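Local coordinates for conserved Archaeal protein (Sulfolobus acidocaldarius, PDB 4OPG) that reduces the double bonds of geranylgeranyl chains with the help of bound FAD, turning unsaturated archaeal lipid precursors into saturated archaeols for the membrane, at residues E176-K181 against L269-R274; Y341-A346 against L423-P428. The protein carries 1 engineered substitution. All coordinates share one frame; numbering follows the deposited sequence.

Interaction 1. Residues E176-K181 against L269-R274; sequences EDLDDK and LVPTRR. With FDA (dihydroflavine-adenine dinucleotide), chain B.
Glu176 and Arg273 form a salt bridge in which one carboxylate oxygen accepts from both terminal nitrogens of the guanidinium: Arg273 NH2 lies 2.8 Å and NH1 3.0 Å from Glu176 OE2. The oxygen sits at the guanidinium edge, in its plane, but the two N-H groups meet it from above the carboxylate, whose plane is turned 55° from that of the guanidinium. Arginine suits this place because its flat guanidinium has a third nitrogen to use. Arg273 NE donates to Arg274 O at 2.6 Å, fixing the rotation of the group, and the Arg274 guanidinium carbon CZ lies over one face; Glu176 OE1 accepts from Tyr277 N. A water bridges Arg273 NH1 to Asp179 N.

Val270 and its neighbours end strand 261-271, an outermost strand of the large mixed sheet in this flavoprotein of the geranylgeranyl reductase family, and Val270 CG2 touches the flavin methyl C8M at 3.6 Å.

Apolar contact centres on Leu178. With CG anti to its own nitrogen (chi1 -177°), the branched leucine splits its two methyls between partners: CD2 meets Leu269 CD2 tip to tip at 4.1 Å and lies near Pro271, while CD1 runs alongside the aliphatic part of Arg273, 3.6 Å from its CD.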
loop_
_atom_site.group_PDB
_atom_site.type_symbol
_atom_site.label_atom_id
_atom_site.label_comp_id
_atom_site.label_asym_id
_atom_site.label_seq_id
_atom_site.Cartn_x
_atom_site.Cartn_y
_atom_site.Cartn_z
ATOM N N GLU A 176 -3.684 15.857 -4.996
ATOM C CA GLU A 176 -4.853 15.320 -4.305
ATOM C C GLU A 176 -4.474 14.784 -2.928
ATOM O O GLU A 176 -3.559 13.971 -2.798
ATOM C CB GLU A 176 -5.508 14.218 -5.138
ATOM C CG GLU A 176 -6.642 13.502 -4.429
ATOM C CD GLU A 176 -7.090 12.252 -5.160
ATOM O OE1 GLU A 176 -6.482 11.916 -6.199
ATOM O OE2 GLU A 176 -8.049 11.605 -4.692
ATOM N N ASP A 177 -5.172 15.251 -1.899
ATOM C CA ASP A 177 -4.820 14.897 -0.532
ATOM C C ASP A 177 -5.630 13.706 -0.034
ATOM O O ASP A 177 -6.508 13.198 -0.731
ATOM C CB ASP A 177 -5.014 16.094 0.401
ATOM C CG ASP A 177 -4.034 16.093 1.562
ATOM O OD1 ASP A 177 -4.262 15.344 2.535
ATOM O OD2 ASP A 177 -3.033 16.840 1.501
ATOM N N LEU A 178 -5.327 13.275 1.185
ATOM C CA LEU A 178 -5.925 12.083 1.766
ATOM C C LEU A 178 -6.957 12.429 2.833
ATOM O O LEU A 178 -6.659 13.156 3.778
ATOM C CB LEU A 178 -4.833 11.196 2.364
ATOM C CG LEU A 178 -5.232 9.850 2.962
ATOM C CD1 LEU A 178 -5.829 8.948 1.900
ATOM C CD2 LEU A 178 -4.018 9.199 3.597
ATOM N N ASP A 179 -8.170 11.909 2.676
ATOM C CA ASP A 179 -9.202 12.081 3.691
ATOM C C ASP A 179 -8.853 11.242 4.915
ATOM O O ASP A 179 -8.269 10.167 4.787
ATOM C CB ASP A 179 -10.576 11.690 3.147
ATOM C CG ASP A 179 -11.706 12.095 4.073
ATOM O OD1 ASP A 179 -12.099 11.278 4.933
ATOM O OD2 ASP A 179 -12.199 13.235 3.943
ATOM N N ASP A 180 -9.209 11.736 6.096
ATOM C CA ASP A 180 -8.848 11.075 7.348
ATOM C C ASP A 180 -9.427 9.668 7.464
ATOM O O ASP A 180 -8.776 8.765 7.988
ATOM C CB ASP A 180 -9.303 11.913 8.544
ATOM C CG ASP A 180 -8.517 13.199 8.685
ATOM O OD1 ASP A 180 -7.348 13.233 8.243
ATOM O OD2 ASP A 180 -9.066 14.173 9.242
ATOM N N LYS A 181 -10.648 9.485 6.972
ATOM C CA LYS A 181 -11.305 8.184 7.044
ATOM C C LYS A 181 -10.819 7.229 5.953
ATOM O O LYS A 181 -11.114 6.035 5.993
ATOM C CB LYS A 181 -12.823 8.350 6.957
ATOM C CG LYS A 181 -13.432 9.051 8.159
ATOM C CD LYS A 181 -14.949 9.054 8.088
ATOM C CE LYS A 181 -15.556 9.702 9.321
ATOM N NZ LYS A 181 -17.044 9.670 9.291
ATOM N N LEU A 269 1.210 6.195 9.380
ATOM C CA LEU A 269 -0.058 6.287 8.668
ATOM C C LEU A 269 -0.097 5.306 7.498
ATOM O O LEU A 269 0.916 5.076 6.840
ATOM C CB LEU A 269 -0.277 7.719 8.171
ATOM C CG LEU A 269 -1.622 8.075 7.541
ATOM C CD1 LEU A 269 -2.721 8.051 8.588
ATOM C CD2 LEU A 269 -1.543 9.438 6.870
ATOM N N VAL A 270 -1.268 4.726 7.248
ATOM C CA VAL A 270 -1.446 3.800 6.133
ATOM C C VAL A 270 -2.664 4.177 5.295
ATOM O O VAL A 270 -3.795 4.074 5.768
ATOM C CB VAL A 270 -1.623 2.343 6.616
ATOM C CG1 VAL A 270 -1.737 1.402 5.427
ATOM C CG2 VAL A 270 -0.476 1.930 7.517
ATOM N N PRO A 271 -2.439 4.623 4.049
ATOM C CA PRO A 271 -3.552 4.922 3.139
ATOM C C PRO A 271 -4.387 3.674 2.864
ATOM O O PRO A 271 -3.823 2.606 2.647
ATOM C CB PRO A 271 -2.852 5.408 1.864
ATOM C CG PRO A 271 -1.491 5.842 2.312
ATOM C CD PRO A 271 -1.131 4.926 3.442
ATOM N N THR A 272 -5.709 3.797 2.893
ATOM C CA THR A 272 -6.576 2.649 2.647
ATOM C C THR A 272 -7.700 3.015 1.690
ATOM O O THR A 272 -8.872 3.022 2.068
ATOM C CB THR A 272 -7.192 2.097 3.953
ATOM O OG1 THR A 272 -7.912 3.138 4.623
ATOM C CG2 THR A 272 -6.113 1.550 4.878
ATOM N N ARG A 273 -7.337 3.315 0.447
ATOM C CA ARG A 273 -8.314 3.721 -0.553
ATOM C C ARG A 273 -7.830 3.456 -1.972
ATOM O O ARG A 273 -6.743 2.920 -2.183
ATOM C CB ARG A 273 -8.646 5.207 -0.405
ATOM C CG ARG A 273 -7.420 6.107 -0.366
ATOM C CD ARG A 273 -7.747 7.530 -0.796
ATOM N NE ARG A 273 -7.775 7.666 -2.249
ATOM C CZ ARG A 273 -7.898 8.823 -2.893
ATOM N NH1 ARG A 273 -8.005 9.958 -2.214
ATOM N NH2 ARG A 273 -7.911 8.845 -4.219
ATOM N N ARG A 274 -8.655 3.839 -2.939
ATOM C CA ARG A 274 -8.254 3.869 -4.336
ATOM C C ARG A 274 -7.021 4.759 -4.496
ATOM O O ARG A 274 -6.814 5.681 -3.707
ATOM C CB ARG A 274 -9.405 4.385 -5.202
ATOM C CG ARG A 274 -9.759 5.835 -4.920
ATOM C CD ARG A 274 -11.259 6.063 -4.917
ATOM N NE ARG A 274 -11.587 7.439 -4.550
ATOM C CZ ARG A 274 -11.713 7.871 -3.299
ATOM N NH1 ARG A 274 -11.541 7.035 -2.283
ATOM N NH2 ARG A 274 -12.014 9.141 -3.061
HETATM P PA FDA B . 8.309 4.440 2.341
HETATM O O1A FDA B . 7.846 5.293 3.460
HETATM O O2A FDA B . 8.804 3.048 2.741
HETATM O O5B FDA B . 9.393 5.225 1.519
HETATM C C5B FDA B . 9.499 6.656 1.641
HETATM C C4B FDA B . 10.961 7.007 1.600
HETATM O O4B FDA B . 11.124 8.331 1.044
HETATM C C3B FDA B . 11.671 7.007 2.956
HETATM O O3B FDA B . 12.898 6.290 2.886
HETATM C C2B FDA B . 11.868 8.498 3.255
HETATM O O2B FDA B . 13.058 8.734 4.000
HETATM C C1B FDA B . 12.006 9.076 1.852
HETATM N N9A FDA B . 11.644 10.484 1.738
HETATM C C8A FDA B . 10.483 11.078 2.158
HETATM N N7A FDA B . 10.426 12.367 1.917
HETATM C C5A FDA B . 11.636 12.638 1.295
HETATM C C6A FDA B . 12.193 13.826 0.783
HETATM N N6A FDA B . 11.575 15.011 0.815
HETATM N N1A FDA B . 13.420 13.751 0.221
HETATM C C2A FDA B . 14.039 12.570 0.183
HETATM N N3A FDA B . 13.614 11.386 0.628
HETATM C C4A FDA B . 12.395 11.488 1.175
HETATM N N1 FDA B . 2.841 -3.488 3.742
HETATM C C2 FDA B . 2.872 -4.802 3.352
HETATM O O2 FDA B . 2.841 -5.125 2.168
HETATM N N3 FDA B . 2.962 -5.736 4.355
HETATM C C4 FDA B . 2.801 -5.522 5.709
HETATM O O4 FDA B . 2.909 -6.454 6.505
HETATM C C4X FDA B . 2.554 -4.163 6.030
HETATM N N5 FDA B . 2.311 -3.815 7.329
HETATM C C5X FDA B . 2.418 -2.491 7.722
HETATM C C6 FDA B . 2.485 -2.133 9.067
HETATM C C7 FDA B . 2.610 -0.805 9.458
HETATM C C7M FDA B . 2.721 -0.473 10.924
HETATM C C8 FDA B . 2.653 0.202 8.481
HETATM C C8M FDA B . 2.803 1.650 8.865
HETATM C C9 FDA B . 2.568 -0.149 7.139
HETATM C C9A FDA B . 2.459 -1.480 6.753
HETATM N N10 FDA B . 2.383 -1.864 5.399
HETATM C C10 FDA B . 2.591 -3.181 5.056
HETATM C "C1'" FDA B . 2.426 -0.852 4.323
HETATM C "C2'" FDA B . 3.857 -0.638 3.831
HETATM O "O2'" FDA B . 4.732 -0.460 4.946
HETATM C "C3'" FDA B . 3.912 0.589 2.919
HETATM O "O3'" FDA B . 2.712 0.637 2.156
HETATM C "C4'" FDA B . 5.100 0.600 1.954
HETATM O "O4'" FDA B . 6.311 0.338 2.666
HETATM C "C5'" FDA B . 5.193 1.907 1.200
HETATM O "O5'" FDA B . 6.451 1.988 0.499
HETATM P P FDA B . 6.973 3.388 -0.016
HETATM O O1P FDA B . 8.309 3.195 -0.628
HETATM O O2P FDA B . 5.914 4.106 -0.857
HETATM O O3P FDA B . 7.099 4.232 1.325
HETATM O O HOH W 1 -9.273 10.373 0.295
HETATM O O HOH W 2 -9.711 3.044 6.575
#

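Interaction 2. Residues Y341-A346 against L423-P428; sequences YGAKQA and LYLNYP. With GRG (geranylgeranyl diphosphate), chain D.
Ala346 points its methyl straight at the ring of Tyr424, a CH-pi contact in which CB lies 3.4 Å from the ring centroid and only 9° off the ring normal. All six ring carbons are in contact with that one methyl. The small alanine lets the flat ring come close to the helix, and tyrosine offers a broad face to receive its methyl. Were Tyr424 replaced by an alanine, the Ala346 methyl would probably lose its aromatic cover and a gap would be likely to open between the two helices.

The remaining packing across the contact is aliphatic. Ala343 CB meets Tyr424 CB at 3.9 Å, and Leu425 CD2 lies 3.8 Å from Ala343 CB. The small residues Gly342 and Ala343 allow close approach: the CA atoms of Ala343 and Tyr424 are 5.3 Å apart.

Polar bonds are made on another side of the same helix, by Tyr341 and Lys344, which line the pocket of a bound geranylgeranyl diphosphate. Lys344 NZ donates to O1A of the ligand at 3.1 Å, a lysine suiting an anionic phosphate, while Tyr341 OH stands 3.1 Å from both O1A and O2A. Bending at chi3 (72°) carries Lys344 CE over one face of the Tyr341 ring, offset toward its rim, so the two polar ends converge on the phosphate. Tyr341 OH is also hydrogen-bonded to Asn295, and Lys344 NZ to the backbone oxygen of Glu382.

The contact joins helix 332-355, which carries the ligand-binding residues, to the last turn of helix 410-425. Helix 434-451 adjoins Tyr424, through Val441 and an edge-to-face pairing with Trp437, and helix 302-322 packs against Tyr341.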
loop_
_atom_site.group_PDB
_atom_site.type_symbol
_atom_site.label_atom_id
_atom_site.label_comp_id
_atom_site.label_asym_id
_atom_site.label_seq_id
_atom_site.Cartn_x
_atom_site.Cartn_y
_atom_site.Cartn_z
ATOM N N TYR A 341 -3.225 -3.221 -10.542
ATOM C CA TYR A 341 -3.601 -3.218 -9.130
ATOM C C TYR A 341 -4.649 -2.159 -8.789
ATOM O O TYR A 341 -5.463 -2.352 -7.885
ATOM C CB TYR A 341 -2.359 -3.006 -8.261
ATOM C CG TYR A 341 -2.466 -3.602 -6.873
ATOM C CD1 TYR A 341 -2.080 -4.914 -6.629
ATOM C CD2 TYR A 341 -2.950 -2.851 -5.808
ATOM C CE1 TYR A 341 -2.173 -5.463 -5.364
ATOM C CE2 TYR A 341 -3.049 -3.392 -4.539
ATOM C CZ TYR A 341 -2.659 -4.698 -4.322
ATOM O OH TYR A 341 -2.757 -5.240 -3.061
ATOM N N GLY A 342 -4.622 -1.046 -9.517
ATOM C CA GLY A 342 -5.484 0.086 -9.229
ATOM C C GLY A 342 -6.972 -0.209 -9.264
ATOM O O GLY A 342 -7.715 0.212 -8.376
ATOM N N ALA A 343 -7.410 -0.926 -10.294
ATOM C CA ALA A 343 -8.818 -1.281 -10.434
ATOM C C ALA A 343 -9.273 -2.170 -9.280
ATOM O O ALA A 343 -10.411 -2.071 -8.819
ATOM C CB ALA A 343 -9.063 -1.971 -11.769
ATOM N N LYS A 344 -8.377 -3.035 -8.813
ATOM C CA LYS A 344 -8.668 -3.878 -7.658
ATOM C C LYS A 344 -8.847 -3.038 -6.396
ATOM O O LYS A 344 -9.753 -3.290 -5.602
ATOM C CB LYS A 344 -7.559 -4.912 -7.445
ATOM C CG LYS A 344 -7.750 -5.743 -6.187
ATOM C CD LYS A 344 -6.835 -6.953 -6.151
ATOM C CE LYS A 344 -5.397 -6.556 -5.893
ATOM N NZ LYS A 344 -4.534 -7.744 -5.638
ATOM N N GLN A 345 -7.980 -2.043 -6.219
ATOM C CA GLN A 345 -8.054 -1.137 -5.075
ATOM C C GLN A 345 -9.403 -0.439 -4.995
ATOM O O GLN A 345 -9.991 -0.334 -3.921
ATOM C CB GLN A 345 -6.951 -0.080 -5.141
ATOM C CG GLN A 345 -5.554 -0.584 -4.857
ATOM C CD GLN A 345 -4.538 0.542 -4.843
ATOM O OE1 GLN A 345 -3.638 0.591 -5.679
ATOM N NE2 GLN A 345 -4.681 1.457 -3.890
ATOM N N ALA A 346 -9.874 0.046 -6.138
ATOM C CA ALA A 346 -11.145 0.757 -6.212
ATOM C C ALA A 346 -12.291 -0.116 -5.721
ATOM O O ALA A 346 -13.152 0.336 -4.966
ATOM C CB ALA A 346 -11.407 1.221 -7.630
ATOM N N LEU A 423 -15.672 0.722 -14.073
ATOM C CA LEU A 423 -15.432 2.144 -14.275
ATOM C C LEU A 423 -13.935 2.435 -14.323
ATOM O O LEU A 423 -13.487 3.311 -15.064
ATOM C CB LEU A 423 -16.103 2.960 -13.170
ATOM C CG LEU A 423 -16.183 4.471 -13.376
ATOM C CD1 LEU A 423 -16.870 4.792 -14.692
ATOM C CD2 LEU A 423 -16.921 5.119 -12.219
ATOM N N TYR A 424 -13.165 1.691 -13.535
ATOM C CA TYR A 424 -11.716 1.861 -13.505
ATOM C C TYR A 424 -11.043 1.158 -14.678
ATOM O O TYR A 424 -10.012 1.614 -15.167
ATOM C CB TYR A 424 -11.145 1.352 -12.182
ATOM C CG TYR A 424 -11.026 2.434 -11.137
ATOM C CD1 TYR A 424 -9.783 2.897 -10.728
ATOM C CD2 TYR A 424 -12.158 3.015 -10.580
ATOM C CE1 TYR A 424 -9.669 3.894 -9.782
ATOM C CE2 TYR A 424 -12.054 4.015 -9.632
ATOM C CZ TYR A 424 -10.807 4.451 -9.237
ATOM O OH TYR A 424 -10.696 5.447 -8.293
ATOM N N LEU A 425 -11.629 0.054 -15.131
ATOM C CA LEU A 425 -11.135 -0.624 -16.325
ATOM C C LEU A 425 -11.370 0.249 -17.553
ATOM O O LEU A 425 -10.688 0.108 -18.569
ATOM C CB LEU A 425 -11.806 -1.987 -16.500
ATOM C CG LEU A 425 -11.434 -3.051 -15.461
ATOM C CD1 LEU A 425 -12.046 -4.398 -15.819
ATOM C CD2 LEU A 425 -9.922 -3.163 -15.313
ATOM N N ASN A 426 -12.341 1.151 -17.449
ATOM C CA ASN A 426 -12.605 2.128 -18.496
ATOM C C ASN A 426 -11.957 3.471 -18.176
ATOM O O ASN A 426 -12.531 4.525 -18.446
ATOM C CB ASN A 426 -14.110 2.308 -18.695
ATOM C CG ASN A 426 -14.775 1.068 -19.256
ATOM O OD1 ASN A 426 -14.231 0.405 -20.139
ATOM N ND2 ASN A 426 -15.956 0.746 -18.742
ATOM N N TYR A 427 -10.760 3.417 -17.596
ATOM C CA TYR A 427 -10.013 4.617 -17.233
ATOM C C TYR A 427 -9.800 5.497 -18.463
ATOM O O TYR A 427 -9.525 4.983 -19.546
ATOM C CB TYR A 427 -8.667 4.238 -16.598
ATOM C CG TYR A 427 -7.946 5.395 -15.944
ATOM C CD1 TYR A 427 -8.120 5.674 -14.593
ATOM C CD2 TYR A 427 -7.100 6.215 -16.679
ATOM C CE1 TYR A 427 -7.468 6.736 -13.994
ATOM C CE2 TYR A 427 -6.449 7.279 -16.091
ATOM C CZ TYR A 427 -6.632 7.534 -14.750
ATOM O OH TYR A 427 -5.976 8.595 -14.164
ATOM N N PRO A 428 -9.948 6.825 -18.300
ATOM C CA PRO A 428 -9.819 7.788 -19.402
ATOM C C PRO A 428 -8.530 7.617 -20.197
ATOM O O PRO A 428 -7.452 7.474 -19.619
ATOM C CB PRO A 428 -9.846 9.150 -18.688
ATOM C CG PRO A 428 -9.676 8.847 -17.226
ATOM C CD PRO A 428 -10.276 7.497 -17.034
HETATM C C20 GRG D . -10.810 -4.671 6.799
HETATM C C19 GRG D . -11.505 -4.214 9.279
HETATM C C18 GRG D . -11.130 -5.195 8.186
HETATM C C17 GRG D . -11.080 -6.516 8.464
HETATM C C16 GRG D . -10.729 -7.534 7.399
HETATM C C14 GRG D . -10.376 -9.753 5.867
HETATM C C13 GRG D . -9.136 -8.965 6.243
HETATM C C15 GRG D . -9.245 -7.806 7.217
HETATM C C12 GRG D . -7.948 -9.314 5.704
HETATM C C11 GRG D . -7.916 -10.482 4.736
HETATM C C9 GRG D . -6.543 -11.110 4.611
HETATM C C8 GRG D . -6.454 -11.789 3.258
HETATM C C10 GRG D . -7.430 -12.884 2.878
HETATM C C7 GRG D . -5.500 -11.407 2.387
HETATM C C6 GRG D . -5.393 -12.061 1.027
HETATM C C5 GRG D . -4.115 -12.858 0.924
HETATM C C3 GRG D . -2.991 -11.984 0.410
HETATM C C4 GRG D . -2.147 -11.200 1.389
HETATM C C2 GRG D . -2.745 -11.916 -0.916
HETATM C C1 GRG D . -1.622 -11.066 -1.476
HETATM O O1 GRG D . -1.903 -9.694 -1.362
HETATM P PA GRG D . -1.979 -8.839 -2.688
HETATM O O1A GRG D . -3.377 -8.299 -2.856
HETATM O O3A GRG D . -1.652 -9.753 -3.938
HETATM O O2A GRG D . -0.983 -7.708 -2.591
#

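How the interactions relate
From the N terminus, the chain first reaches 176-181, in the loop between strands 153-156 and 183-193, and returns to it at 269-274, so interaction 1 closes a loop of 87 intervening residues, rich in strand. Interaction 2 opens only afterwards and closes a second loop of 76, largely helical, between 341-346 and 423-428. The two are in series, neither nested nor crossed. Their centres lie about 17 Å apart, yet they touch: Gln345 NE2 lies 3.1 Å from Arg273 O, a probable weak hydrogen bond, and Arg274 CD packs 3.5 Å from Tyr424 OH. The sheet edge beside the flavin is thereby joined to helix 332-355, which lines the geranylgeranyl diphosphate pocket, and to helix 410-425.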